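Local structure of TsrD (Streptomyces laurentii, 5X7L) at residues B[91-95]-B[129-135]; B[19-25]-B[54-58]; B[76-82]-B[106-112]. The protein is a member of the SnoaL-like polyketide cyclase family, with the cone-shaped alpha+beta fold of the NTF2 clan. All blocks are in the same frame, centred on the assembly; numbering follows the deposited sequence.

Contact 1 of 3, residues B[91-95]-B[129-135]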
loop_
_atom_site.group_PDB
_atom_site.type_symbol
_atom_site.label_atom_id
_atom_site.label_comp_id
_atom_site.label_asym_id
_atom_site.label_seq_id
_atom_site.Cartn_x
_atom_site.Cartn_y
_atom_site.Cartn_z
ATOM N N PRO B 91 -15.838 9.109 -15.148
ATOM C CA PRO B 91 -14.387 9.299 -15.089
ATOM C C PRO B 91 -13.817 8.926 -13.726
ATOM O O PRO B 91 -14.404 9.269 -12.698
ATOM C CB PRO B 91 -14.212 10.800 -15.351
ATOM C CG PRO B 91 -15.470 11.222 -16.031
ATOM C CD PRO B 91 -16.546 10.365 -15.442
ATOM N N ILE B 92 -12.693 8.218 -13.728
ATOM C CA ILE B 92 -12.011 7.836 -12.498
ATOM C C ILE B 92 -10.549 8.247 -12.593
ATOM O O ILE B 92 -9.809 7.710 -13.415
ATOM C CB ILE B 92 -12.090 6.317 -12.239
ATOM C CG1 ILE B 92 -13.539 5.887 -11.984
ATOM C CG2 ILE B 92 -11.199 5.931 -11.059
ATOM C CD1 ILE B 92 -13.731 4.387 -11.902
ATOM N N LEU B 93 -10.145 9.202 -11.756
ATOM C CA LEU B 93 -8.746 9.619 -11.647
ATOM C C LEU B 93 -8.100 9.894 -13.007
ATOM O O LEU B 93 -6.984 9.449 -13.280
ATOM C CB LEU B 93 -7.942 8.560 -10.884
ATOM C CG LEU B 93 -8.486 8.193 -9.500
ATOM C CD1 LEU B 93 -7.740 6.996 -8.934
ATOM C CD2 LEU B 93 -8.414 9.375 -8.541
ATOM N N GLY B 94 -8.819 10.618 -13.861
ATOM C CA GLY B 94 -8.311 10.988 -15.176
ATOM C C GLY B 94 -8.582 9.982 -16.282
ATOM O O GLY B 94 -8.281 10.247 -17.445
ATOM N N ILE B 95 -9.148 8.830 -15.925
ATOM C CA ILE B 95 -9.481 7.786 -16.893
ATOM C C ILE B 95 -10.918 7.970 -17.372
ATOM O O ILE B 95 -11.844 7.891 -16.568
ATOM C CB ILE B 95 -9.346 6.372 -16.283
ATOM C CG1 ILE B 95 -7.956 6.167 -15.668
ATOM C CG2 ILE B 95 -9.638 5.308 -17.337
ATOM C CD1 ILE B 95 -7.865 4.953 -14.762
ATOM N N LEU B 129 -5.275 -0.432 -12.212
ATOM C CA LEU B 129 -6.546 0.215 -12.529
ATOM C C LEU B 129 -6.534 0.775 -13.954
ATOM O O LEU B 129 -7.477 0.565 -14.722
ATOM C CB LEU B 129 -6.850 1.325 -11.521
ATOM C CG LEU B 129 -8.231 1.970 -11.630
ATOM C CD1 LEU B 129 -9.332 0.968 -11.306
ATOM C CD2 LEU B 129 -8.315 3.189 -10.723
ATOM N N HIS B 130 -5.459 1.477 -14.304
ATOM C CA HIS B 130 -5.300 2.017 -15.655
ATOM C C HIS B 130 -5.312 0.925 -16.716
ATOM O O HIS B 130 -5.938 1.077 -17.766
ATOM C CB HIS B 130 -4.006 2.821 -15.763
ATOM C CG HIS B 130 -4.132 4.230 -15.280
ATOM N ND1 HIS B 130 -4.283 4.553 -13.950
ATOM C CD2 HIS B 130 -4.135 5.404 -15.956
ATOM C CE1 HIS B 130 -4.369 5.865 -13.826
ATOM N NE2 HIS B 130 -4.284 6.404 -15.028
ATOM N N ARG B 131 -4.617 -0.173 -16.441
ATOM C CA ARG B 131 -4.563 -1.284 -17.386
ATOM C C ARG B 131 -5.926 -1.944 -17.569
ATOM O O ARG B 131 -6.338 -2.222 -18.693
ATOM C CB ARG B 131 -3.517 -2.307 -16.949
ATOM C CG ARG B 131 -2.116 -1.876 -17.342
ATOM C CD ARG B 131 -1.040 -2.772 -16.770
ATOM N NE ARG B 131 0.286 -2.326 -17.193
ATOM C CZ ARG B 131 1.423 -2.649 -16.584
ATOM N NH1 ARG B 131 1.415 -3.427 -15.507
ATOM N NH2 ARG B 131 2.577 -2.187 -17.053
ATOM N N GLN B 132 -6.632 -2.174 -16.469
ATOM C CA GLN B 132 -7.940 -2.815 -16.536
ATOM C C GLN B 132 -8.981 -1.943 -17.228
ATOM O O GLN B 132 -9.863 -2.455 -17.921
ATOM C CB GLN B 132 -8.421 -3.179 -15.137
ATOM C CG GLN B 132 -7.589 -4.257 -14.479
ATOM C CD GLN B 132 -7.949 -4.432 -13.024
ATOM O OE1 GLN B 132 -9.094 -4.241 -12.641
ATOM N NE2 GLN B 132 -6.972 -4.781 -12.202
ATOM N N LEU B 133 -8.880 -0.631 -17.051
ATOM C CA LEU B 133 -9.870 0.283 -17.614
ATOM C C LEU B 133 -9.481 0.802 -19.000
ATOM O O LEU B 133 -10.130 1.703 -19.535
ATOM C CB LEU B 133 -10.132 1.435 -16.643
ATOM C CG LEU B 133 -10.727 0.989 -15.302
ATOM C CD1 LEU B 133 -10.972 2.189 -14.398
ATOM C CD2 LEU B 133 -12.011 0.184 -15.487
ATOM N N GLY B 134 -8.437 0.215 -19.578
ATOM C CA GLY B 134 -8.084 0.448 -20.975
ATOM C C GLY B 134 -7.307 1.721 -21.246
ATOM O O GLY B 134 -7.193 2.146 -22.396
ATOM N N ALA B 135 -6.766 2.326 -20.193
ATOM C CA ALA B 135 -6.019 3.576 -20.321
ATOM C C ALA B 135 -4.545 3.333 -20.635
ATOM O O ALA B 135 -3.851 4.235 -21.104
ATOM C CB ALA B 135 -6.156 4.400 -19.052
#
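I95 places its CD1 methyl over the face of the H130 imidazole, 3.6 Å from the ring centroid and only 7° off the ring normal, a CH-pi contact in nearly ideal geometry. The same methyl comes within 4.3 Å of L129 CG, and I95 CG2 lies 4.0 Å from L133 CB and 4.0 Å from A135 CB. One isoleucine of the loop between strands 77-88 and 101-113 thus bridges the final turn of helix 126-132 and the residues that follow it. Both backbones turn at this point. Residues I92 to I95 form a type I' beta turn, with I92 N to I95 O at 3.0 Å and I95 N to I92 O at 2.8 Å, and I92 and I95 both face the helix; I92 CG2 meets L129 CD2 at 4.0 Å. On the helix side, G134 with its positive phi is the C-prime residue of a Schellman motif, in which A135 N bonds H130 O at 2.9 Å. I92 also touches W57 and T60 of helix 47-60, L129 and L133 rest on F102 of strand 101-113, and H130 packs on L127 of the second subunit. The imidazole's ND1 is held by L126 O within its own helix, so across the contact the ring offers chiefly its face: the join between loop and helix end is apolar, and depends on shape rather than on polar pairing.

Contact 2 of 3, residues B[19-25]-B[54-58]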
loop_
_atom_site.group_PDB
_atom_site.type_symbol
_atom_site.label_atom_id
_atom_site.label_comp_id
_atom_site.label_asym_id
_atom_site.label_seq_id
_atom_site.Cartn_x
_atom_site.Cartn_y
_atom_site.Cartn_z
ATOM N N ALA B 19 -19.916 2.779 4.279
ATOM C CA ALA B 19 -20.060 4.069 3.598
ATOM C C ALA B 19 -19.930 3.894 2.086
ATOM O O ALA B 19 -20.736 4.421 1.316
ATOM C CB ALA B 19 -19.026 5.063 4.103
ATOM N N TYR B 20 -18.911 3.150 1.671
ATOM C CA TYR B 20 -18.668 2.900 0.255
ATOM C C TYR B 20 -19.671 1.917 -0.335
ATOM O O TYR B 20 -20.262 2.181 -1.380
ATOM C CB TYR B 20 -17.244 2.383 0.037
ATOM C CG TYR B 20 -16.194 3.447 0.237
ATOM C CD1 TYR B 20 -15.710 3.738 1.506
ATOM C CD2 TYR B 20 -15.688 4.173 -0.843
ATOM C CE1 TYR B 20 -14.753 4.719 1.703
ATOM C CE2 TYR B 20 -14.724 5.158 -0.654
ATOM C CZ TYR B 20 -14.262 5.424 0.624
ATOM O OH TYR B 20 -13.306 6.393 0.832
ATOM N N ASN B 21 -19.867 0.785 0.331
ATOM C CA ASN B 21 -20.724 -0.267 -0.214
ATOM C C ASN B 21 -22.189 0.163 -0.330
ATOM O O ASN B 21 -22.894 -0.262 -1.246
ATOM C CB ASN B 21 -20.591 -1.545 0.619
ATOM C CG ASN B 21 -19.262 -2.242 0.394
ATOM O OD1 ASN B 21 -18.799 -2.354 -0.739
ATOM N ND2 ASN B 21 -18.642 -2.708 1.466
ATOM N N GLU B 22 -22.631 1.022 0.581
ATOM C CA GLU B 22 -24.005 1.526 0.560
ATOM C C GLU B 22 -24.121 2.904 -0.089
ATOM O O GLU B 22 -25.227 3.405 -0.275
ATOM C CB GLU B 22 -24.568 1.579 1.981
ATOM C CG GLU B 22 -24.587 0.224 2.666
ATOM C CD GLU B 22 -24.982 0.294 4.128
ATOM O OE1 GLU B 22 -25.567 1.314 4.552
ATOM O OE2 GLU B 22 -24.705 -0.681 4.857
ATOM N N GLY B 23 -22.989 3.511 -0.441
ATOM C CA GLY B 23 -22.981 4.874 -0.964
ATOM C C GLY B 23 -23.684 5.840 -0.024
ATOM O O GLY B 23 -24.419 6.723 -0.463
ATOM N N ASP B 24 -23.459 5.656 1.275
ATOM C CA ASP B 24 -24.125 6.435 2.312
ATOM C C ASP B 24 -23.060 7.121 3.161
ATOM O O ASP B 24 -22.478 6.496 4.049
ATOM C CB ASP B 24 -25.010 5.525 3.173
ATOM C CG ASP B 24 -25.798 6.286 4.232
ATOM O OD1 ASP B 24 -25.565 7.499 4.422
ATOM O OD2 ASP B 24 -26.656 5.662 4.888
ATOM N N PRO B 25 -22.795 8.411 2.887
ATOM C CA PRO B 25 -21.759 9.121 3.638
ATOM C C PRO B 25 -21.987 9.175 5.147
ATOM O O PRO B 25 -21.036 9.418 5.878
ATOM C CB PRO B 25 -21.801 10.533 3.042
ATOM C CG PRO B 25 -22.361 10.353 1.676
ATOM C CD PRO B 25 -23.371 9.249 1.819
ATOM N N ILE B 54 -17.229 9.735 -1.325
ATOM C CA ILE B 54 -18.326 8.761 -1.351
ATOM C C ILE B 54 -19.308 9.086 -2.470
ATOM O O ILE B 54 -19.702 8.203 -3.230
ATOM C CB ILE B 54 -19.099 8.703 -0.008
ATOM C CG1 ILE B 54 -18.192 8.229 1.133
ATOM C CG2 ILE B 54 -20.326 7.800 -0.122
ATOM C CD1 ILE B 54 -17.563 6.867 0.927
ATOM N N ARG B 55 -19.697 10.353 -2.572
ATOM C CA ARG B 55 -20.642 10.773 -3.602
ATOM C C ARG B 55 -20.071 10.556 -5.000
ATOM O O ARG B 55 -20.785 10.124 -5.904
ATOM C CB ARG B 55 -21.035 12.238 -3.414
ATOM C CG ARG B 55 -21.779 12.508 -2.119
ATOM C CD ARG B 55 -22.466 13.863 -2.146
ATOM N NE ARG B 55 -21.516 14.953 -2.357
ATOM C CZ ARG B 55 -20.813 15.546 -1.395
ATOM N NH1 ARG B 55 -20.937 15.159 -0.129
ATOM N NH2 ARG B 55 -19.974 16.527 -1.700
ATOM N N ARG B 56 -18.784 10.843 -5.170
ATOM C CA ARG B 56 -18.127 10.665 -6.465
ATOM C C ARG B 56 -18.102 9.198 -6.885
ATOM O O ARG B 56 -18.439 8.870 -8.025
ATOM C CB ARG B 56 -16.702 11.227 -6.436
ATOM C CG ARG B 56 -15.905 10.952 -7.703
ATOM C CD ARG B 56 -14.564 11.672 -7.699
ATOM N NE ARG B 56 -13.761 11.350 -6.520
ATOM C CZ ARG B 56 -13.047 10.236 -6.363
ATOM N NH1 ARG B 56 -13.026 9.304 -7.311
ATOM N NH2 ARG B 56 -12.352 10.054 -5.247
ATOM N N TRP B 57 -17.698 8.317 -5.977
ATOM C CA TRP B 57 -17.656 6.890 -6.292
ATOM C C TRP B 57 -19.048 6.343 -6.600
ATOM O O TRP B 57 -19.208 5.516 -7.495
ATOM C CB TRP B 57 -17.039 6.088 -5.151
ATOM C CG TRP B 57 -15.568 6.292 -4.966
ATOM C CD1 TRP B 57 -14.947 6.756 -3.847
ATOM C CD2 TRP B 57 -14.530 6.021 -5.918
ATOM N NE1 TRP B 57 -13.588 6.798 -4.039
ATOM C CE2 TRP B 57 -13.305 6.353 -5.304
ATOM C CE3 TRP B 57 -14.517 5.538 -7.232
ATOM C CZ2 TRP B 57 -12.079 6.211 -5.954
ATOM C CZ3 TRP B 57 -13.295 5.398 -7.879
ATOM C CH2 TRP B 57 -12.094 5.736 -7.239
ATOM N N ALA B 58 -20.049 6.815 -5.859
ATOM C CA ALA B 58 -21.431 6.379 -6.060
ATOM C C ALA B 58 -21.946 6.730 -7.455
ATOM O O ALA B 58 -22.839 6.060 -7.979
ATOM C CB ALA B 58 -22.338 6.985 -4.997
HETATM O O HOH W 1 -11.958 7.352 -1.548
#
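At the end of helix 6-22, where helix 47-60 packs against it, the conformation of I54 fills the gap. Its chi1 and chi2 are both m, a bent conformation that sends CD1 over the ring of Y20, 3.4 Å from the centroid and 3° off the normal, in a CH-pi contact. I54 CG2 takes another course, to P25 CG at 3.7 Å and A19 O at 3.7 Å. Y20, with chi1 m and chi2 at 84°, leaves its helix sideways and swings its ring across to residues 54-58, where its edge meets W57: Y20 CE2 is 3.6 Å from W57 CD1, the two ring planes inclined at 49°. W57, also m at chi1, presents its indole nitrogen on the same side as the phenol. Where helix 6-22 ends, G23, with positive phi, is the C-prime residue of a Schellman motif, D24 N bonding A19 O at 3.0 Å; lacking a side chain, it lets the chain pass close to A58, with G23 CA 5.5 Å from A58 CA. Beyond the pair, F84 meets W57 edge-to-face and L64 touches both aromatic residues. The Y20 side chain lies about 4 Å, nearest atoms, from a bound isopropyl alcohol, consistent with a pocket here. The chemistry is therefore divided: an aliphatic-aromatic core centred on I54, and a single water-mediated polar link at its edge, the water lying 2.9 Å from Y20 OH and accepting from W57 NE1 at 3.0 Å.

Contact 3 of 3, residues B[76-82]-B[106-112]. With IPA (isopropyl alcohol), chain G.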
loop_
_atom_site.group_PDB
_atom_site.type_symbol
_atom_site.label_atom_id
_atom_site.label_comp_id
_atom_site.label_asym_id
_atom_site.label_seq_id
_atom_site.Cartn_x
_atom_site.Cartn_y
_atom_site.Cartn_z
ATOM N N ASP B 76 -2.278 3.956 18.065
ATOM C CA ASP B 76 -3.133 4.886 17.324
ATOM C C ASP B 76 -3.093 4.660 15.810
ATOM O O ASP B 76 -3.419 5.563 15.042
ATOM C CB ASP B 76 -2.784 6.345 17.672
ATOM C CG ASP B 76 -1.368 6.742 17.279
ATOM O OD1 ASP B 76 -0.602 5.891 16.776
ATOM O OD2 ASP B 76 -1.021 7.924 17.487
ATOM N N LYS B 77 -2.731 3.446 15.392
ATOM C CA LYS B 77 -2.673 3.102 13.972
ATOM C C LYS B 77 -3.561 1.911 13.631
ATOM O O LYS B 77 -3.609 0.923 14.366
ATOM C CB LYS B 77 -1.236 2.790 13.544
ATOM C CG LYS B 77 -0.277 3.965 13.660
ATOM C CD LYS B 77 -0.497 5.003 12.568
ATOM C CE LYS B 77 0.331 6.256 12.813
ATOM N NZ LYS B 77 1.790 5.969 12.879
ATOM N N ALA B 78 -4.250 2.017 12.499
ATOM C CA ALA B 78 -5.003 0.907 11.931
ATOM C C ALA B 78 -4.629 0.765 10.466
ATOM O O ALA B 78 -4.677 1.737 9.717
ATOM C CB ALA B 78 -6.497 1.144 12.077
ATOM N N VAL B 79 -4.249 -0.443 10.069
ATOM C CA VAL B 79 -3.890 -0.721 8.685
ATOM C C VAL B 79 -4.922 -1.653 8.075
ATOM O O VAL B 79 -5.129 -2.758 8.572
ATOM C CB VAL B 79 -2.502 -1.372 8.574
ATOM C CG1 VAL B 79 -2.144 -1.592 7.110
ATOM C CG2 VAL B 79 -1.460 -0.512 9.276
ATOM N N ALA B 80 -5.570 -1.196 7.007
ATOM C CA ALA B 80 -6.582 -1.984 6.314
ATOM C C ALA B 80 -6.116 -2.308 4.901
ATOM O O ALA B 80 -5.901 -1.403 4.092
ATOM C CB ALA B 80 -7.903 -1.227 6.277
ATOM N N ARG B 81 -5.937 -3.596 4.618
ATOM C CA ARG B 81 -5.703 -4.049 3.254
ATOM C C ARG B 81 -7.054 -4.426 2.667
ATOM O O ARG B 81 -7.788 -5.220 3.259
ATOM C CB ARG B 81 -4.748 -5.243 3.215
ATOM C CG ARG B 81 -4.479 -5.737 1.801
ATOM C CD ARG B 81 -3.293 -6.672 1.711
ATOM N NE ARG B 81 -3.494 -7.934 2.419
ATOM C CZ ARG B 81 -4.110 -9.001 1.913
ATOM N NH1 ARG B 81 -4.627 -8.969 0.688
ATOM N NH2 ARG B 81 -4.218 -10.109 2.640
HETATM N N MSE B 82 -7.383 -3.855 1.511
HETATM C CA MSE B 82 -8.721 -3.978 0.941
HETATM C C MSE B 82 -8.674 -4.276 -0.541
HETATM O O MSE B 82 -7.644 -4.096 -1.200
HETATM C CB MSE B 82 -9.512 -2.689 1.190
HETATM C CG MSE B 82 -9.793 -2.468 2.673
HETATM SE SE MSE B 82 -10.588 -0.729 3.058
HETATM C CE MSE B 82 -8.961 0.332 2.926
ATOM N N LEU B 106 -5.650 -2.169 -2.404
ATOM C CA LEU B 106 -5.153 -0.959 -1.770
ATOM C C LEU B 106 -4.815 -1.278 -0.325
ATOM O O LEU B 106 -5.310 -2.261 0.240
ATOM C CB LEU B 106 -6.185 0.172 -1.859
ATOM C CG LEU B 106 -7.529 -0.077 -1.158
ATOM C CD1 LEU B 106 -8.108 1.206 -0.571
ATOM C CD2 LEU B 106 -8.543 -0.769 -2.059
ATOM N N ILE B 107 -3.950 -0.457 0.255
ATOM C CA ILE B 107 -3.669 -0.515 1.680
ATOM C C ILE B 107 -3.756 0.904 2.227
ATOM O O ILE B 107 -3.083 1.805 1.725
ATOM C CB ILE B 107 -2.283 -1.116 1.986
ATOM C CG1 ILE B 107 -2.168 -2.528 1.403
ATOM C CG2 ILE B 107 -2.041 -1.121 3.492
ATOM C CD1 ILE B 107 -0.772 -3.117 1.469
ATOM N N ASP B 108 -4.601 1.091 3.241
ATOM C CA ASP B 108 -4.730 2.363 3.952
ATOM C C ASP B 108 -4.174 2.225 5.358
ATOM O O ASP B 108 -4.496 1.266 6.061
ATOM C CB ASP B 108 -6.198 2.789 4.081
ATOM C CG ASP B 108 -6.820 3.219 2.768
ATOM O OD1 ASP B 108 -6.131 3.264 1.731
ATOM O OD2 ASP B 108 -8.030 3.519 2.786
ATOM N N ILE B 109 -3.360 3.195 5.764
ATOM C CA ILE B 109 -2.934 3.320 7.150
ATOM C C ILE B 109 -3.639 4.534 7.731
ATOM O O ILE B 109 -3.471 5.642 7.230
ATOM C CB ILE B 109 -1.409 3.490 7.273
ATOM C CG1 ILE B 109 -0.694 2.298 6.631
ATOM C CG2 ILE B 109 -1.013 3.652 8.736
ATOM C CD1 ILE B 109 0.810 2.433 6.579
ATOM N N PHE B 110 -4.431 4.319 8.778
ATOM C CA PHE B 110 -5.162 5.393 9.440
ATOM C C PHE B 110 -4.528 5.758 10.772
ATOM O O PHE B 110 -4.114 4.883 11.535
ATOM C CB PHE B 110 -6.607 4.984 9.714
ATOM C CG PHE B 110 -7.427 4.735 8.486
ATOM C CD1 PHE B 110 -7.925 5.794 7.739
ATOM C CD2 PHE B 110 -7.736 3.440 8.095
ATOM C CE1 PHE B 110 -8.702 5.565 6.614
ATOM C CE2 PHE B 110 -8.511 3.207 6.968
ATOM C CZ PHE B 110 -8.995 4.271 6.231
ATOM N N LEU B 111 -4.475 7.059 11.042
ATOM C CA LEU B 111 -4.136 7.590 12.357
ATOM C C LEU B 111 -5.423 7.820 13.144
ATOM O O LEU B 111 -6.349 8.463 12.651
ATOM C CB LEU B 111 -3.369 8.906 12.213
ATOM C CG LEU B 111 -2.980 9.651 13.494
ATOM C CD1 LEU B 111 -1.967 8.855 14.303
ATOM C CD2 LEU B 111 -2.439 11.035 13.151
ATOM N N ILE B 112 -5.472 7.297 14.366
ATOM C CA ILE B 112 -6.639 7.434 15.232
ATOM C C ILE B 112 -6.446 8.592 16.212
ATOM O O ILE B 112 -5.472 8.617 16.964
ATOM C CB ILE B 112 -6.904 6.126 16.011
ATOM C CG1 ILE B 112 -7.118 4.961 15.037
ATOM C CG2 ILE B 112 -8.107 6.278 16.938
ATOM C CD1 ILE B 112 -6.960 3.594 15.667
HETATM C C1 IPA G . -8.990 6.622 2.809
HETATM C C2 IPA G . -9.304 6.351 1.343
HETATM C C3 IPA G . -8.247 6.977 0.442
HETATM O O2 IPA G . -9.334 4.946 1.114
HETATM O O HOH W 2 -3.074 9.865 17.667
#
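M82, a selenomethionine, loses the most area to the opposite strand, followed by D76 and L106. M82 and L106 form an antiparallel hydrogen-bonded pair: M82 N donates to L106 O at 2.9 Å. In return, L106 N donates to M82 O at 3.0 Å. M82 CE also reaches L106 CD1 at 3.7 Å and D108 OD2 at 3.3 Å. At the other end D76 O accepts from I112 N at 2.8 Å, while a water donates to D76 OD2 and I112 O, 2.8 Å from each. Between them A78 pairs with F110 and A80 with D108, whose OD2 accepts from O2 of an isopropyl alcohol at 2.6 Å. These are the two central strands of the antiparallel sheet, between 61-74 and 116-124. As in NTF2-like folds, one face, bearing A78, A80 and M82, lines the interior against helix 6-22; the other forms the subunit interface, where V79 and I107 pack on their counterparts in the second subunit and K77 forms a salt bridge with D70 of that subunit.

From the N terminus, contact 2 closes first, returning helix 47-60 to the end of helix 6-22 across the residues between them. The chain then enters the sheet, and contact 3 opens on strand 77-88. Before it closes on strand 101-113, contact 1 opens in the loop joining those strands; contact 1 closes last, at the end of helix 126-132. Contacts 1 and 3 therefore cross along the sequence, whereas contact 2 precedes both and nests with neither. In space, contacts 1 and 2 touch directly, I92 CG2 lying 3.8 Å from W57 CZ3, so the loop of contact 1 also packs against helix 47-60. Contact 3 touches neither, its centre about 19 Å from that of contact 2.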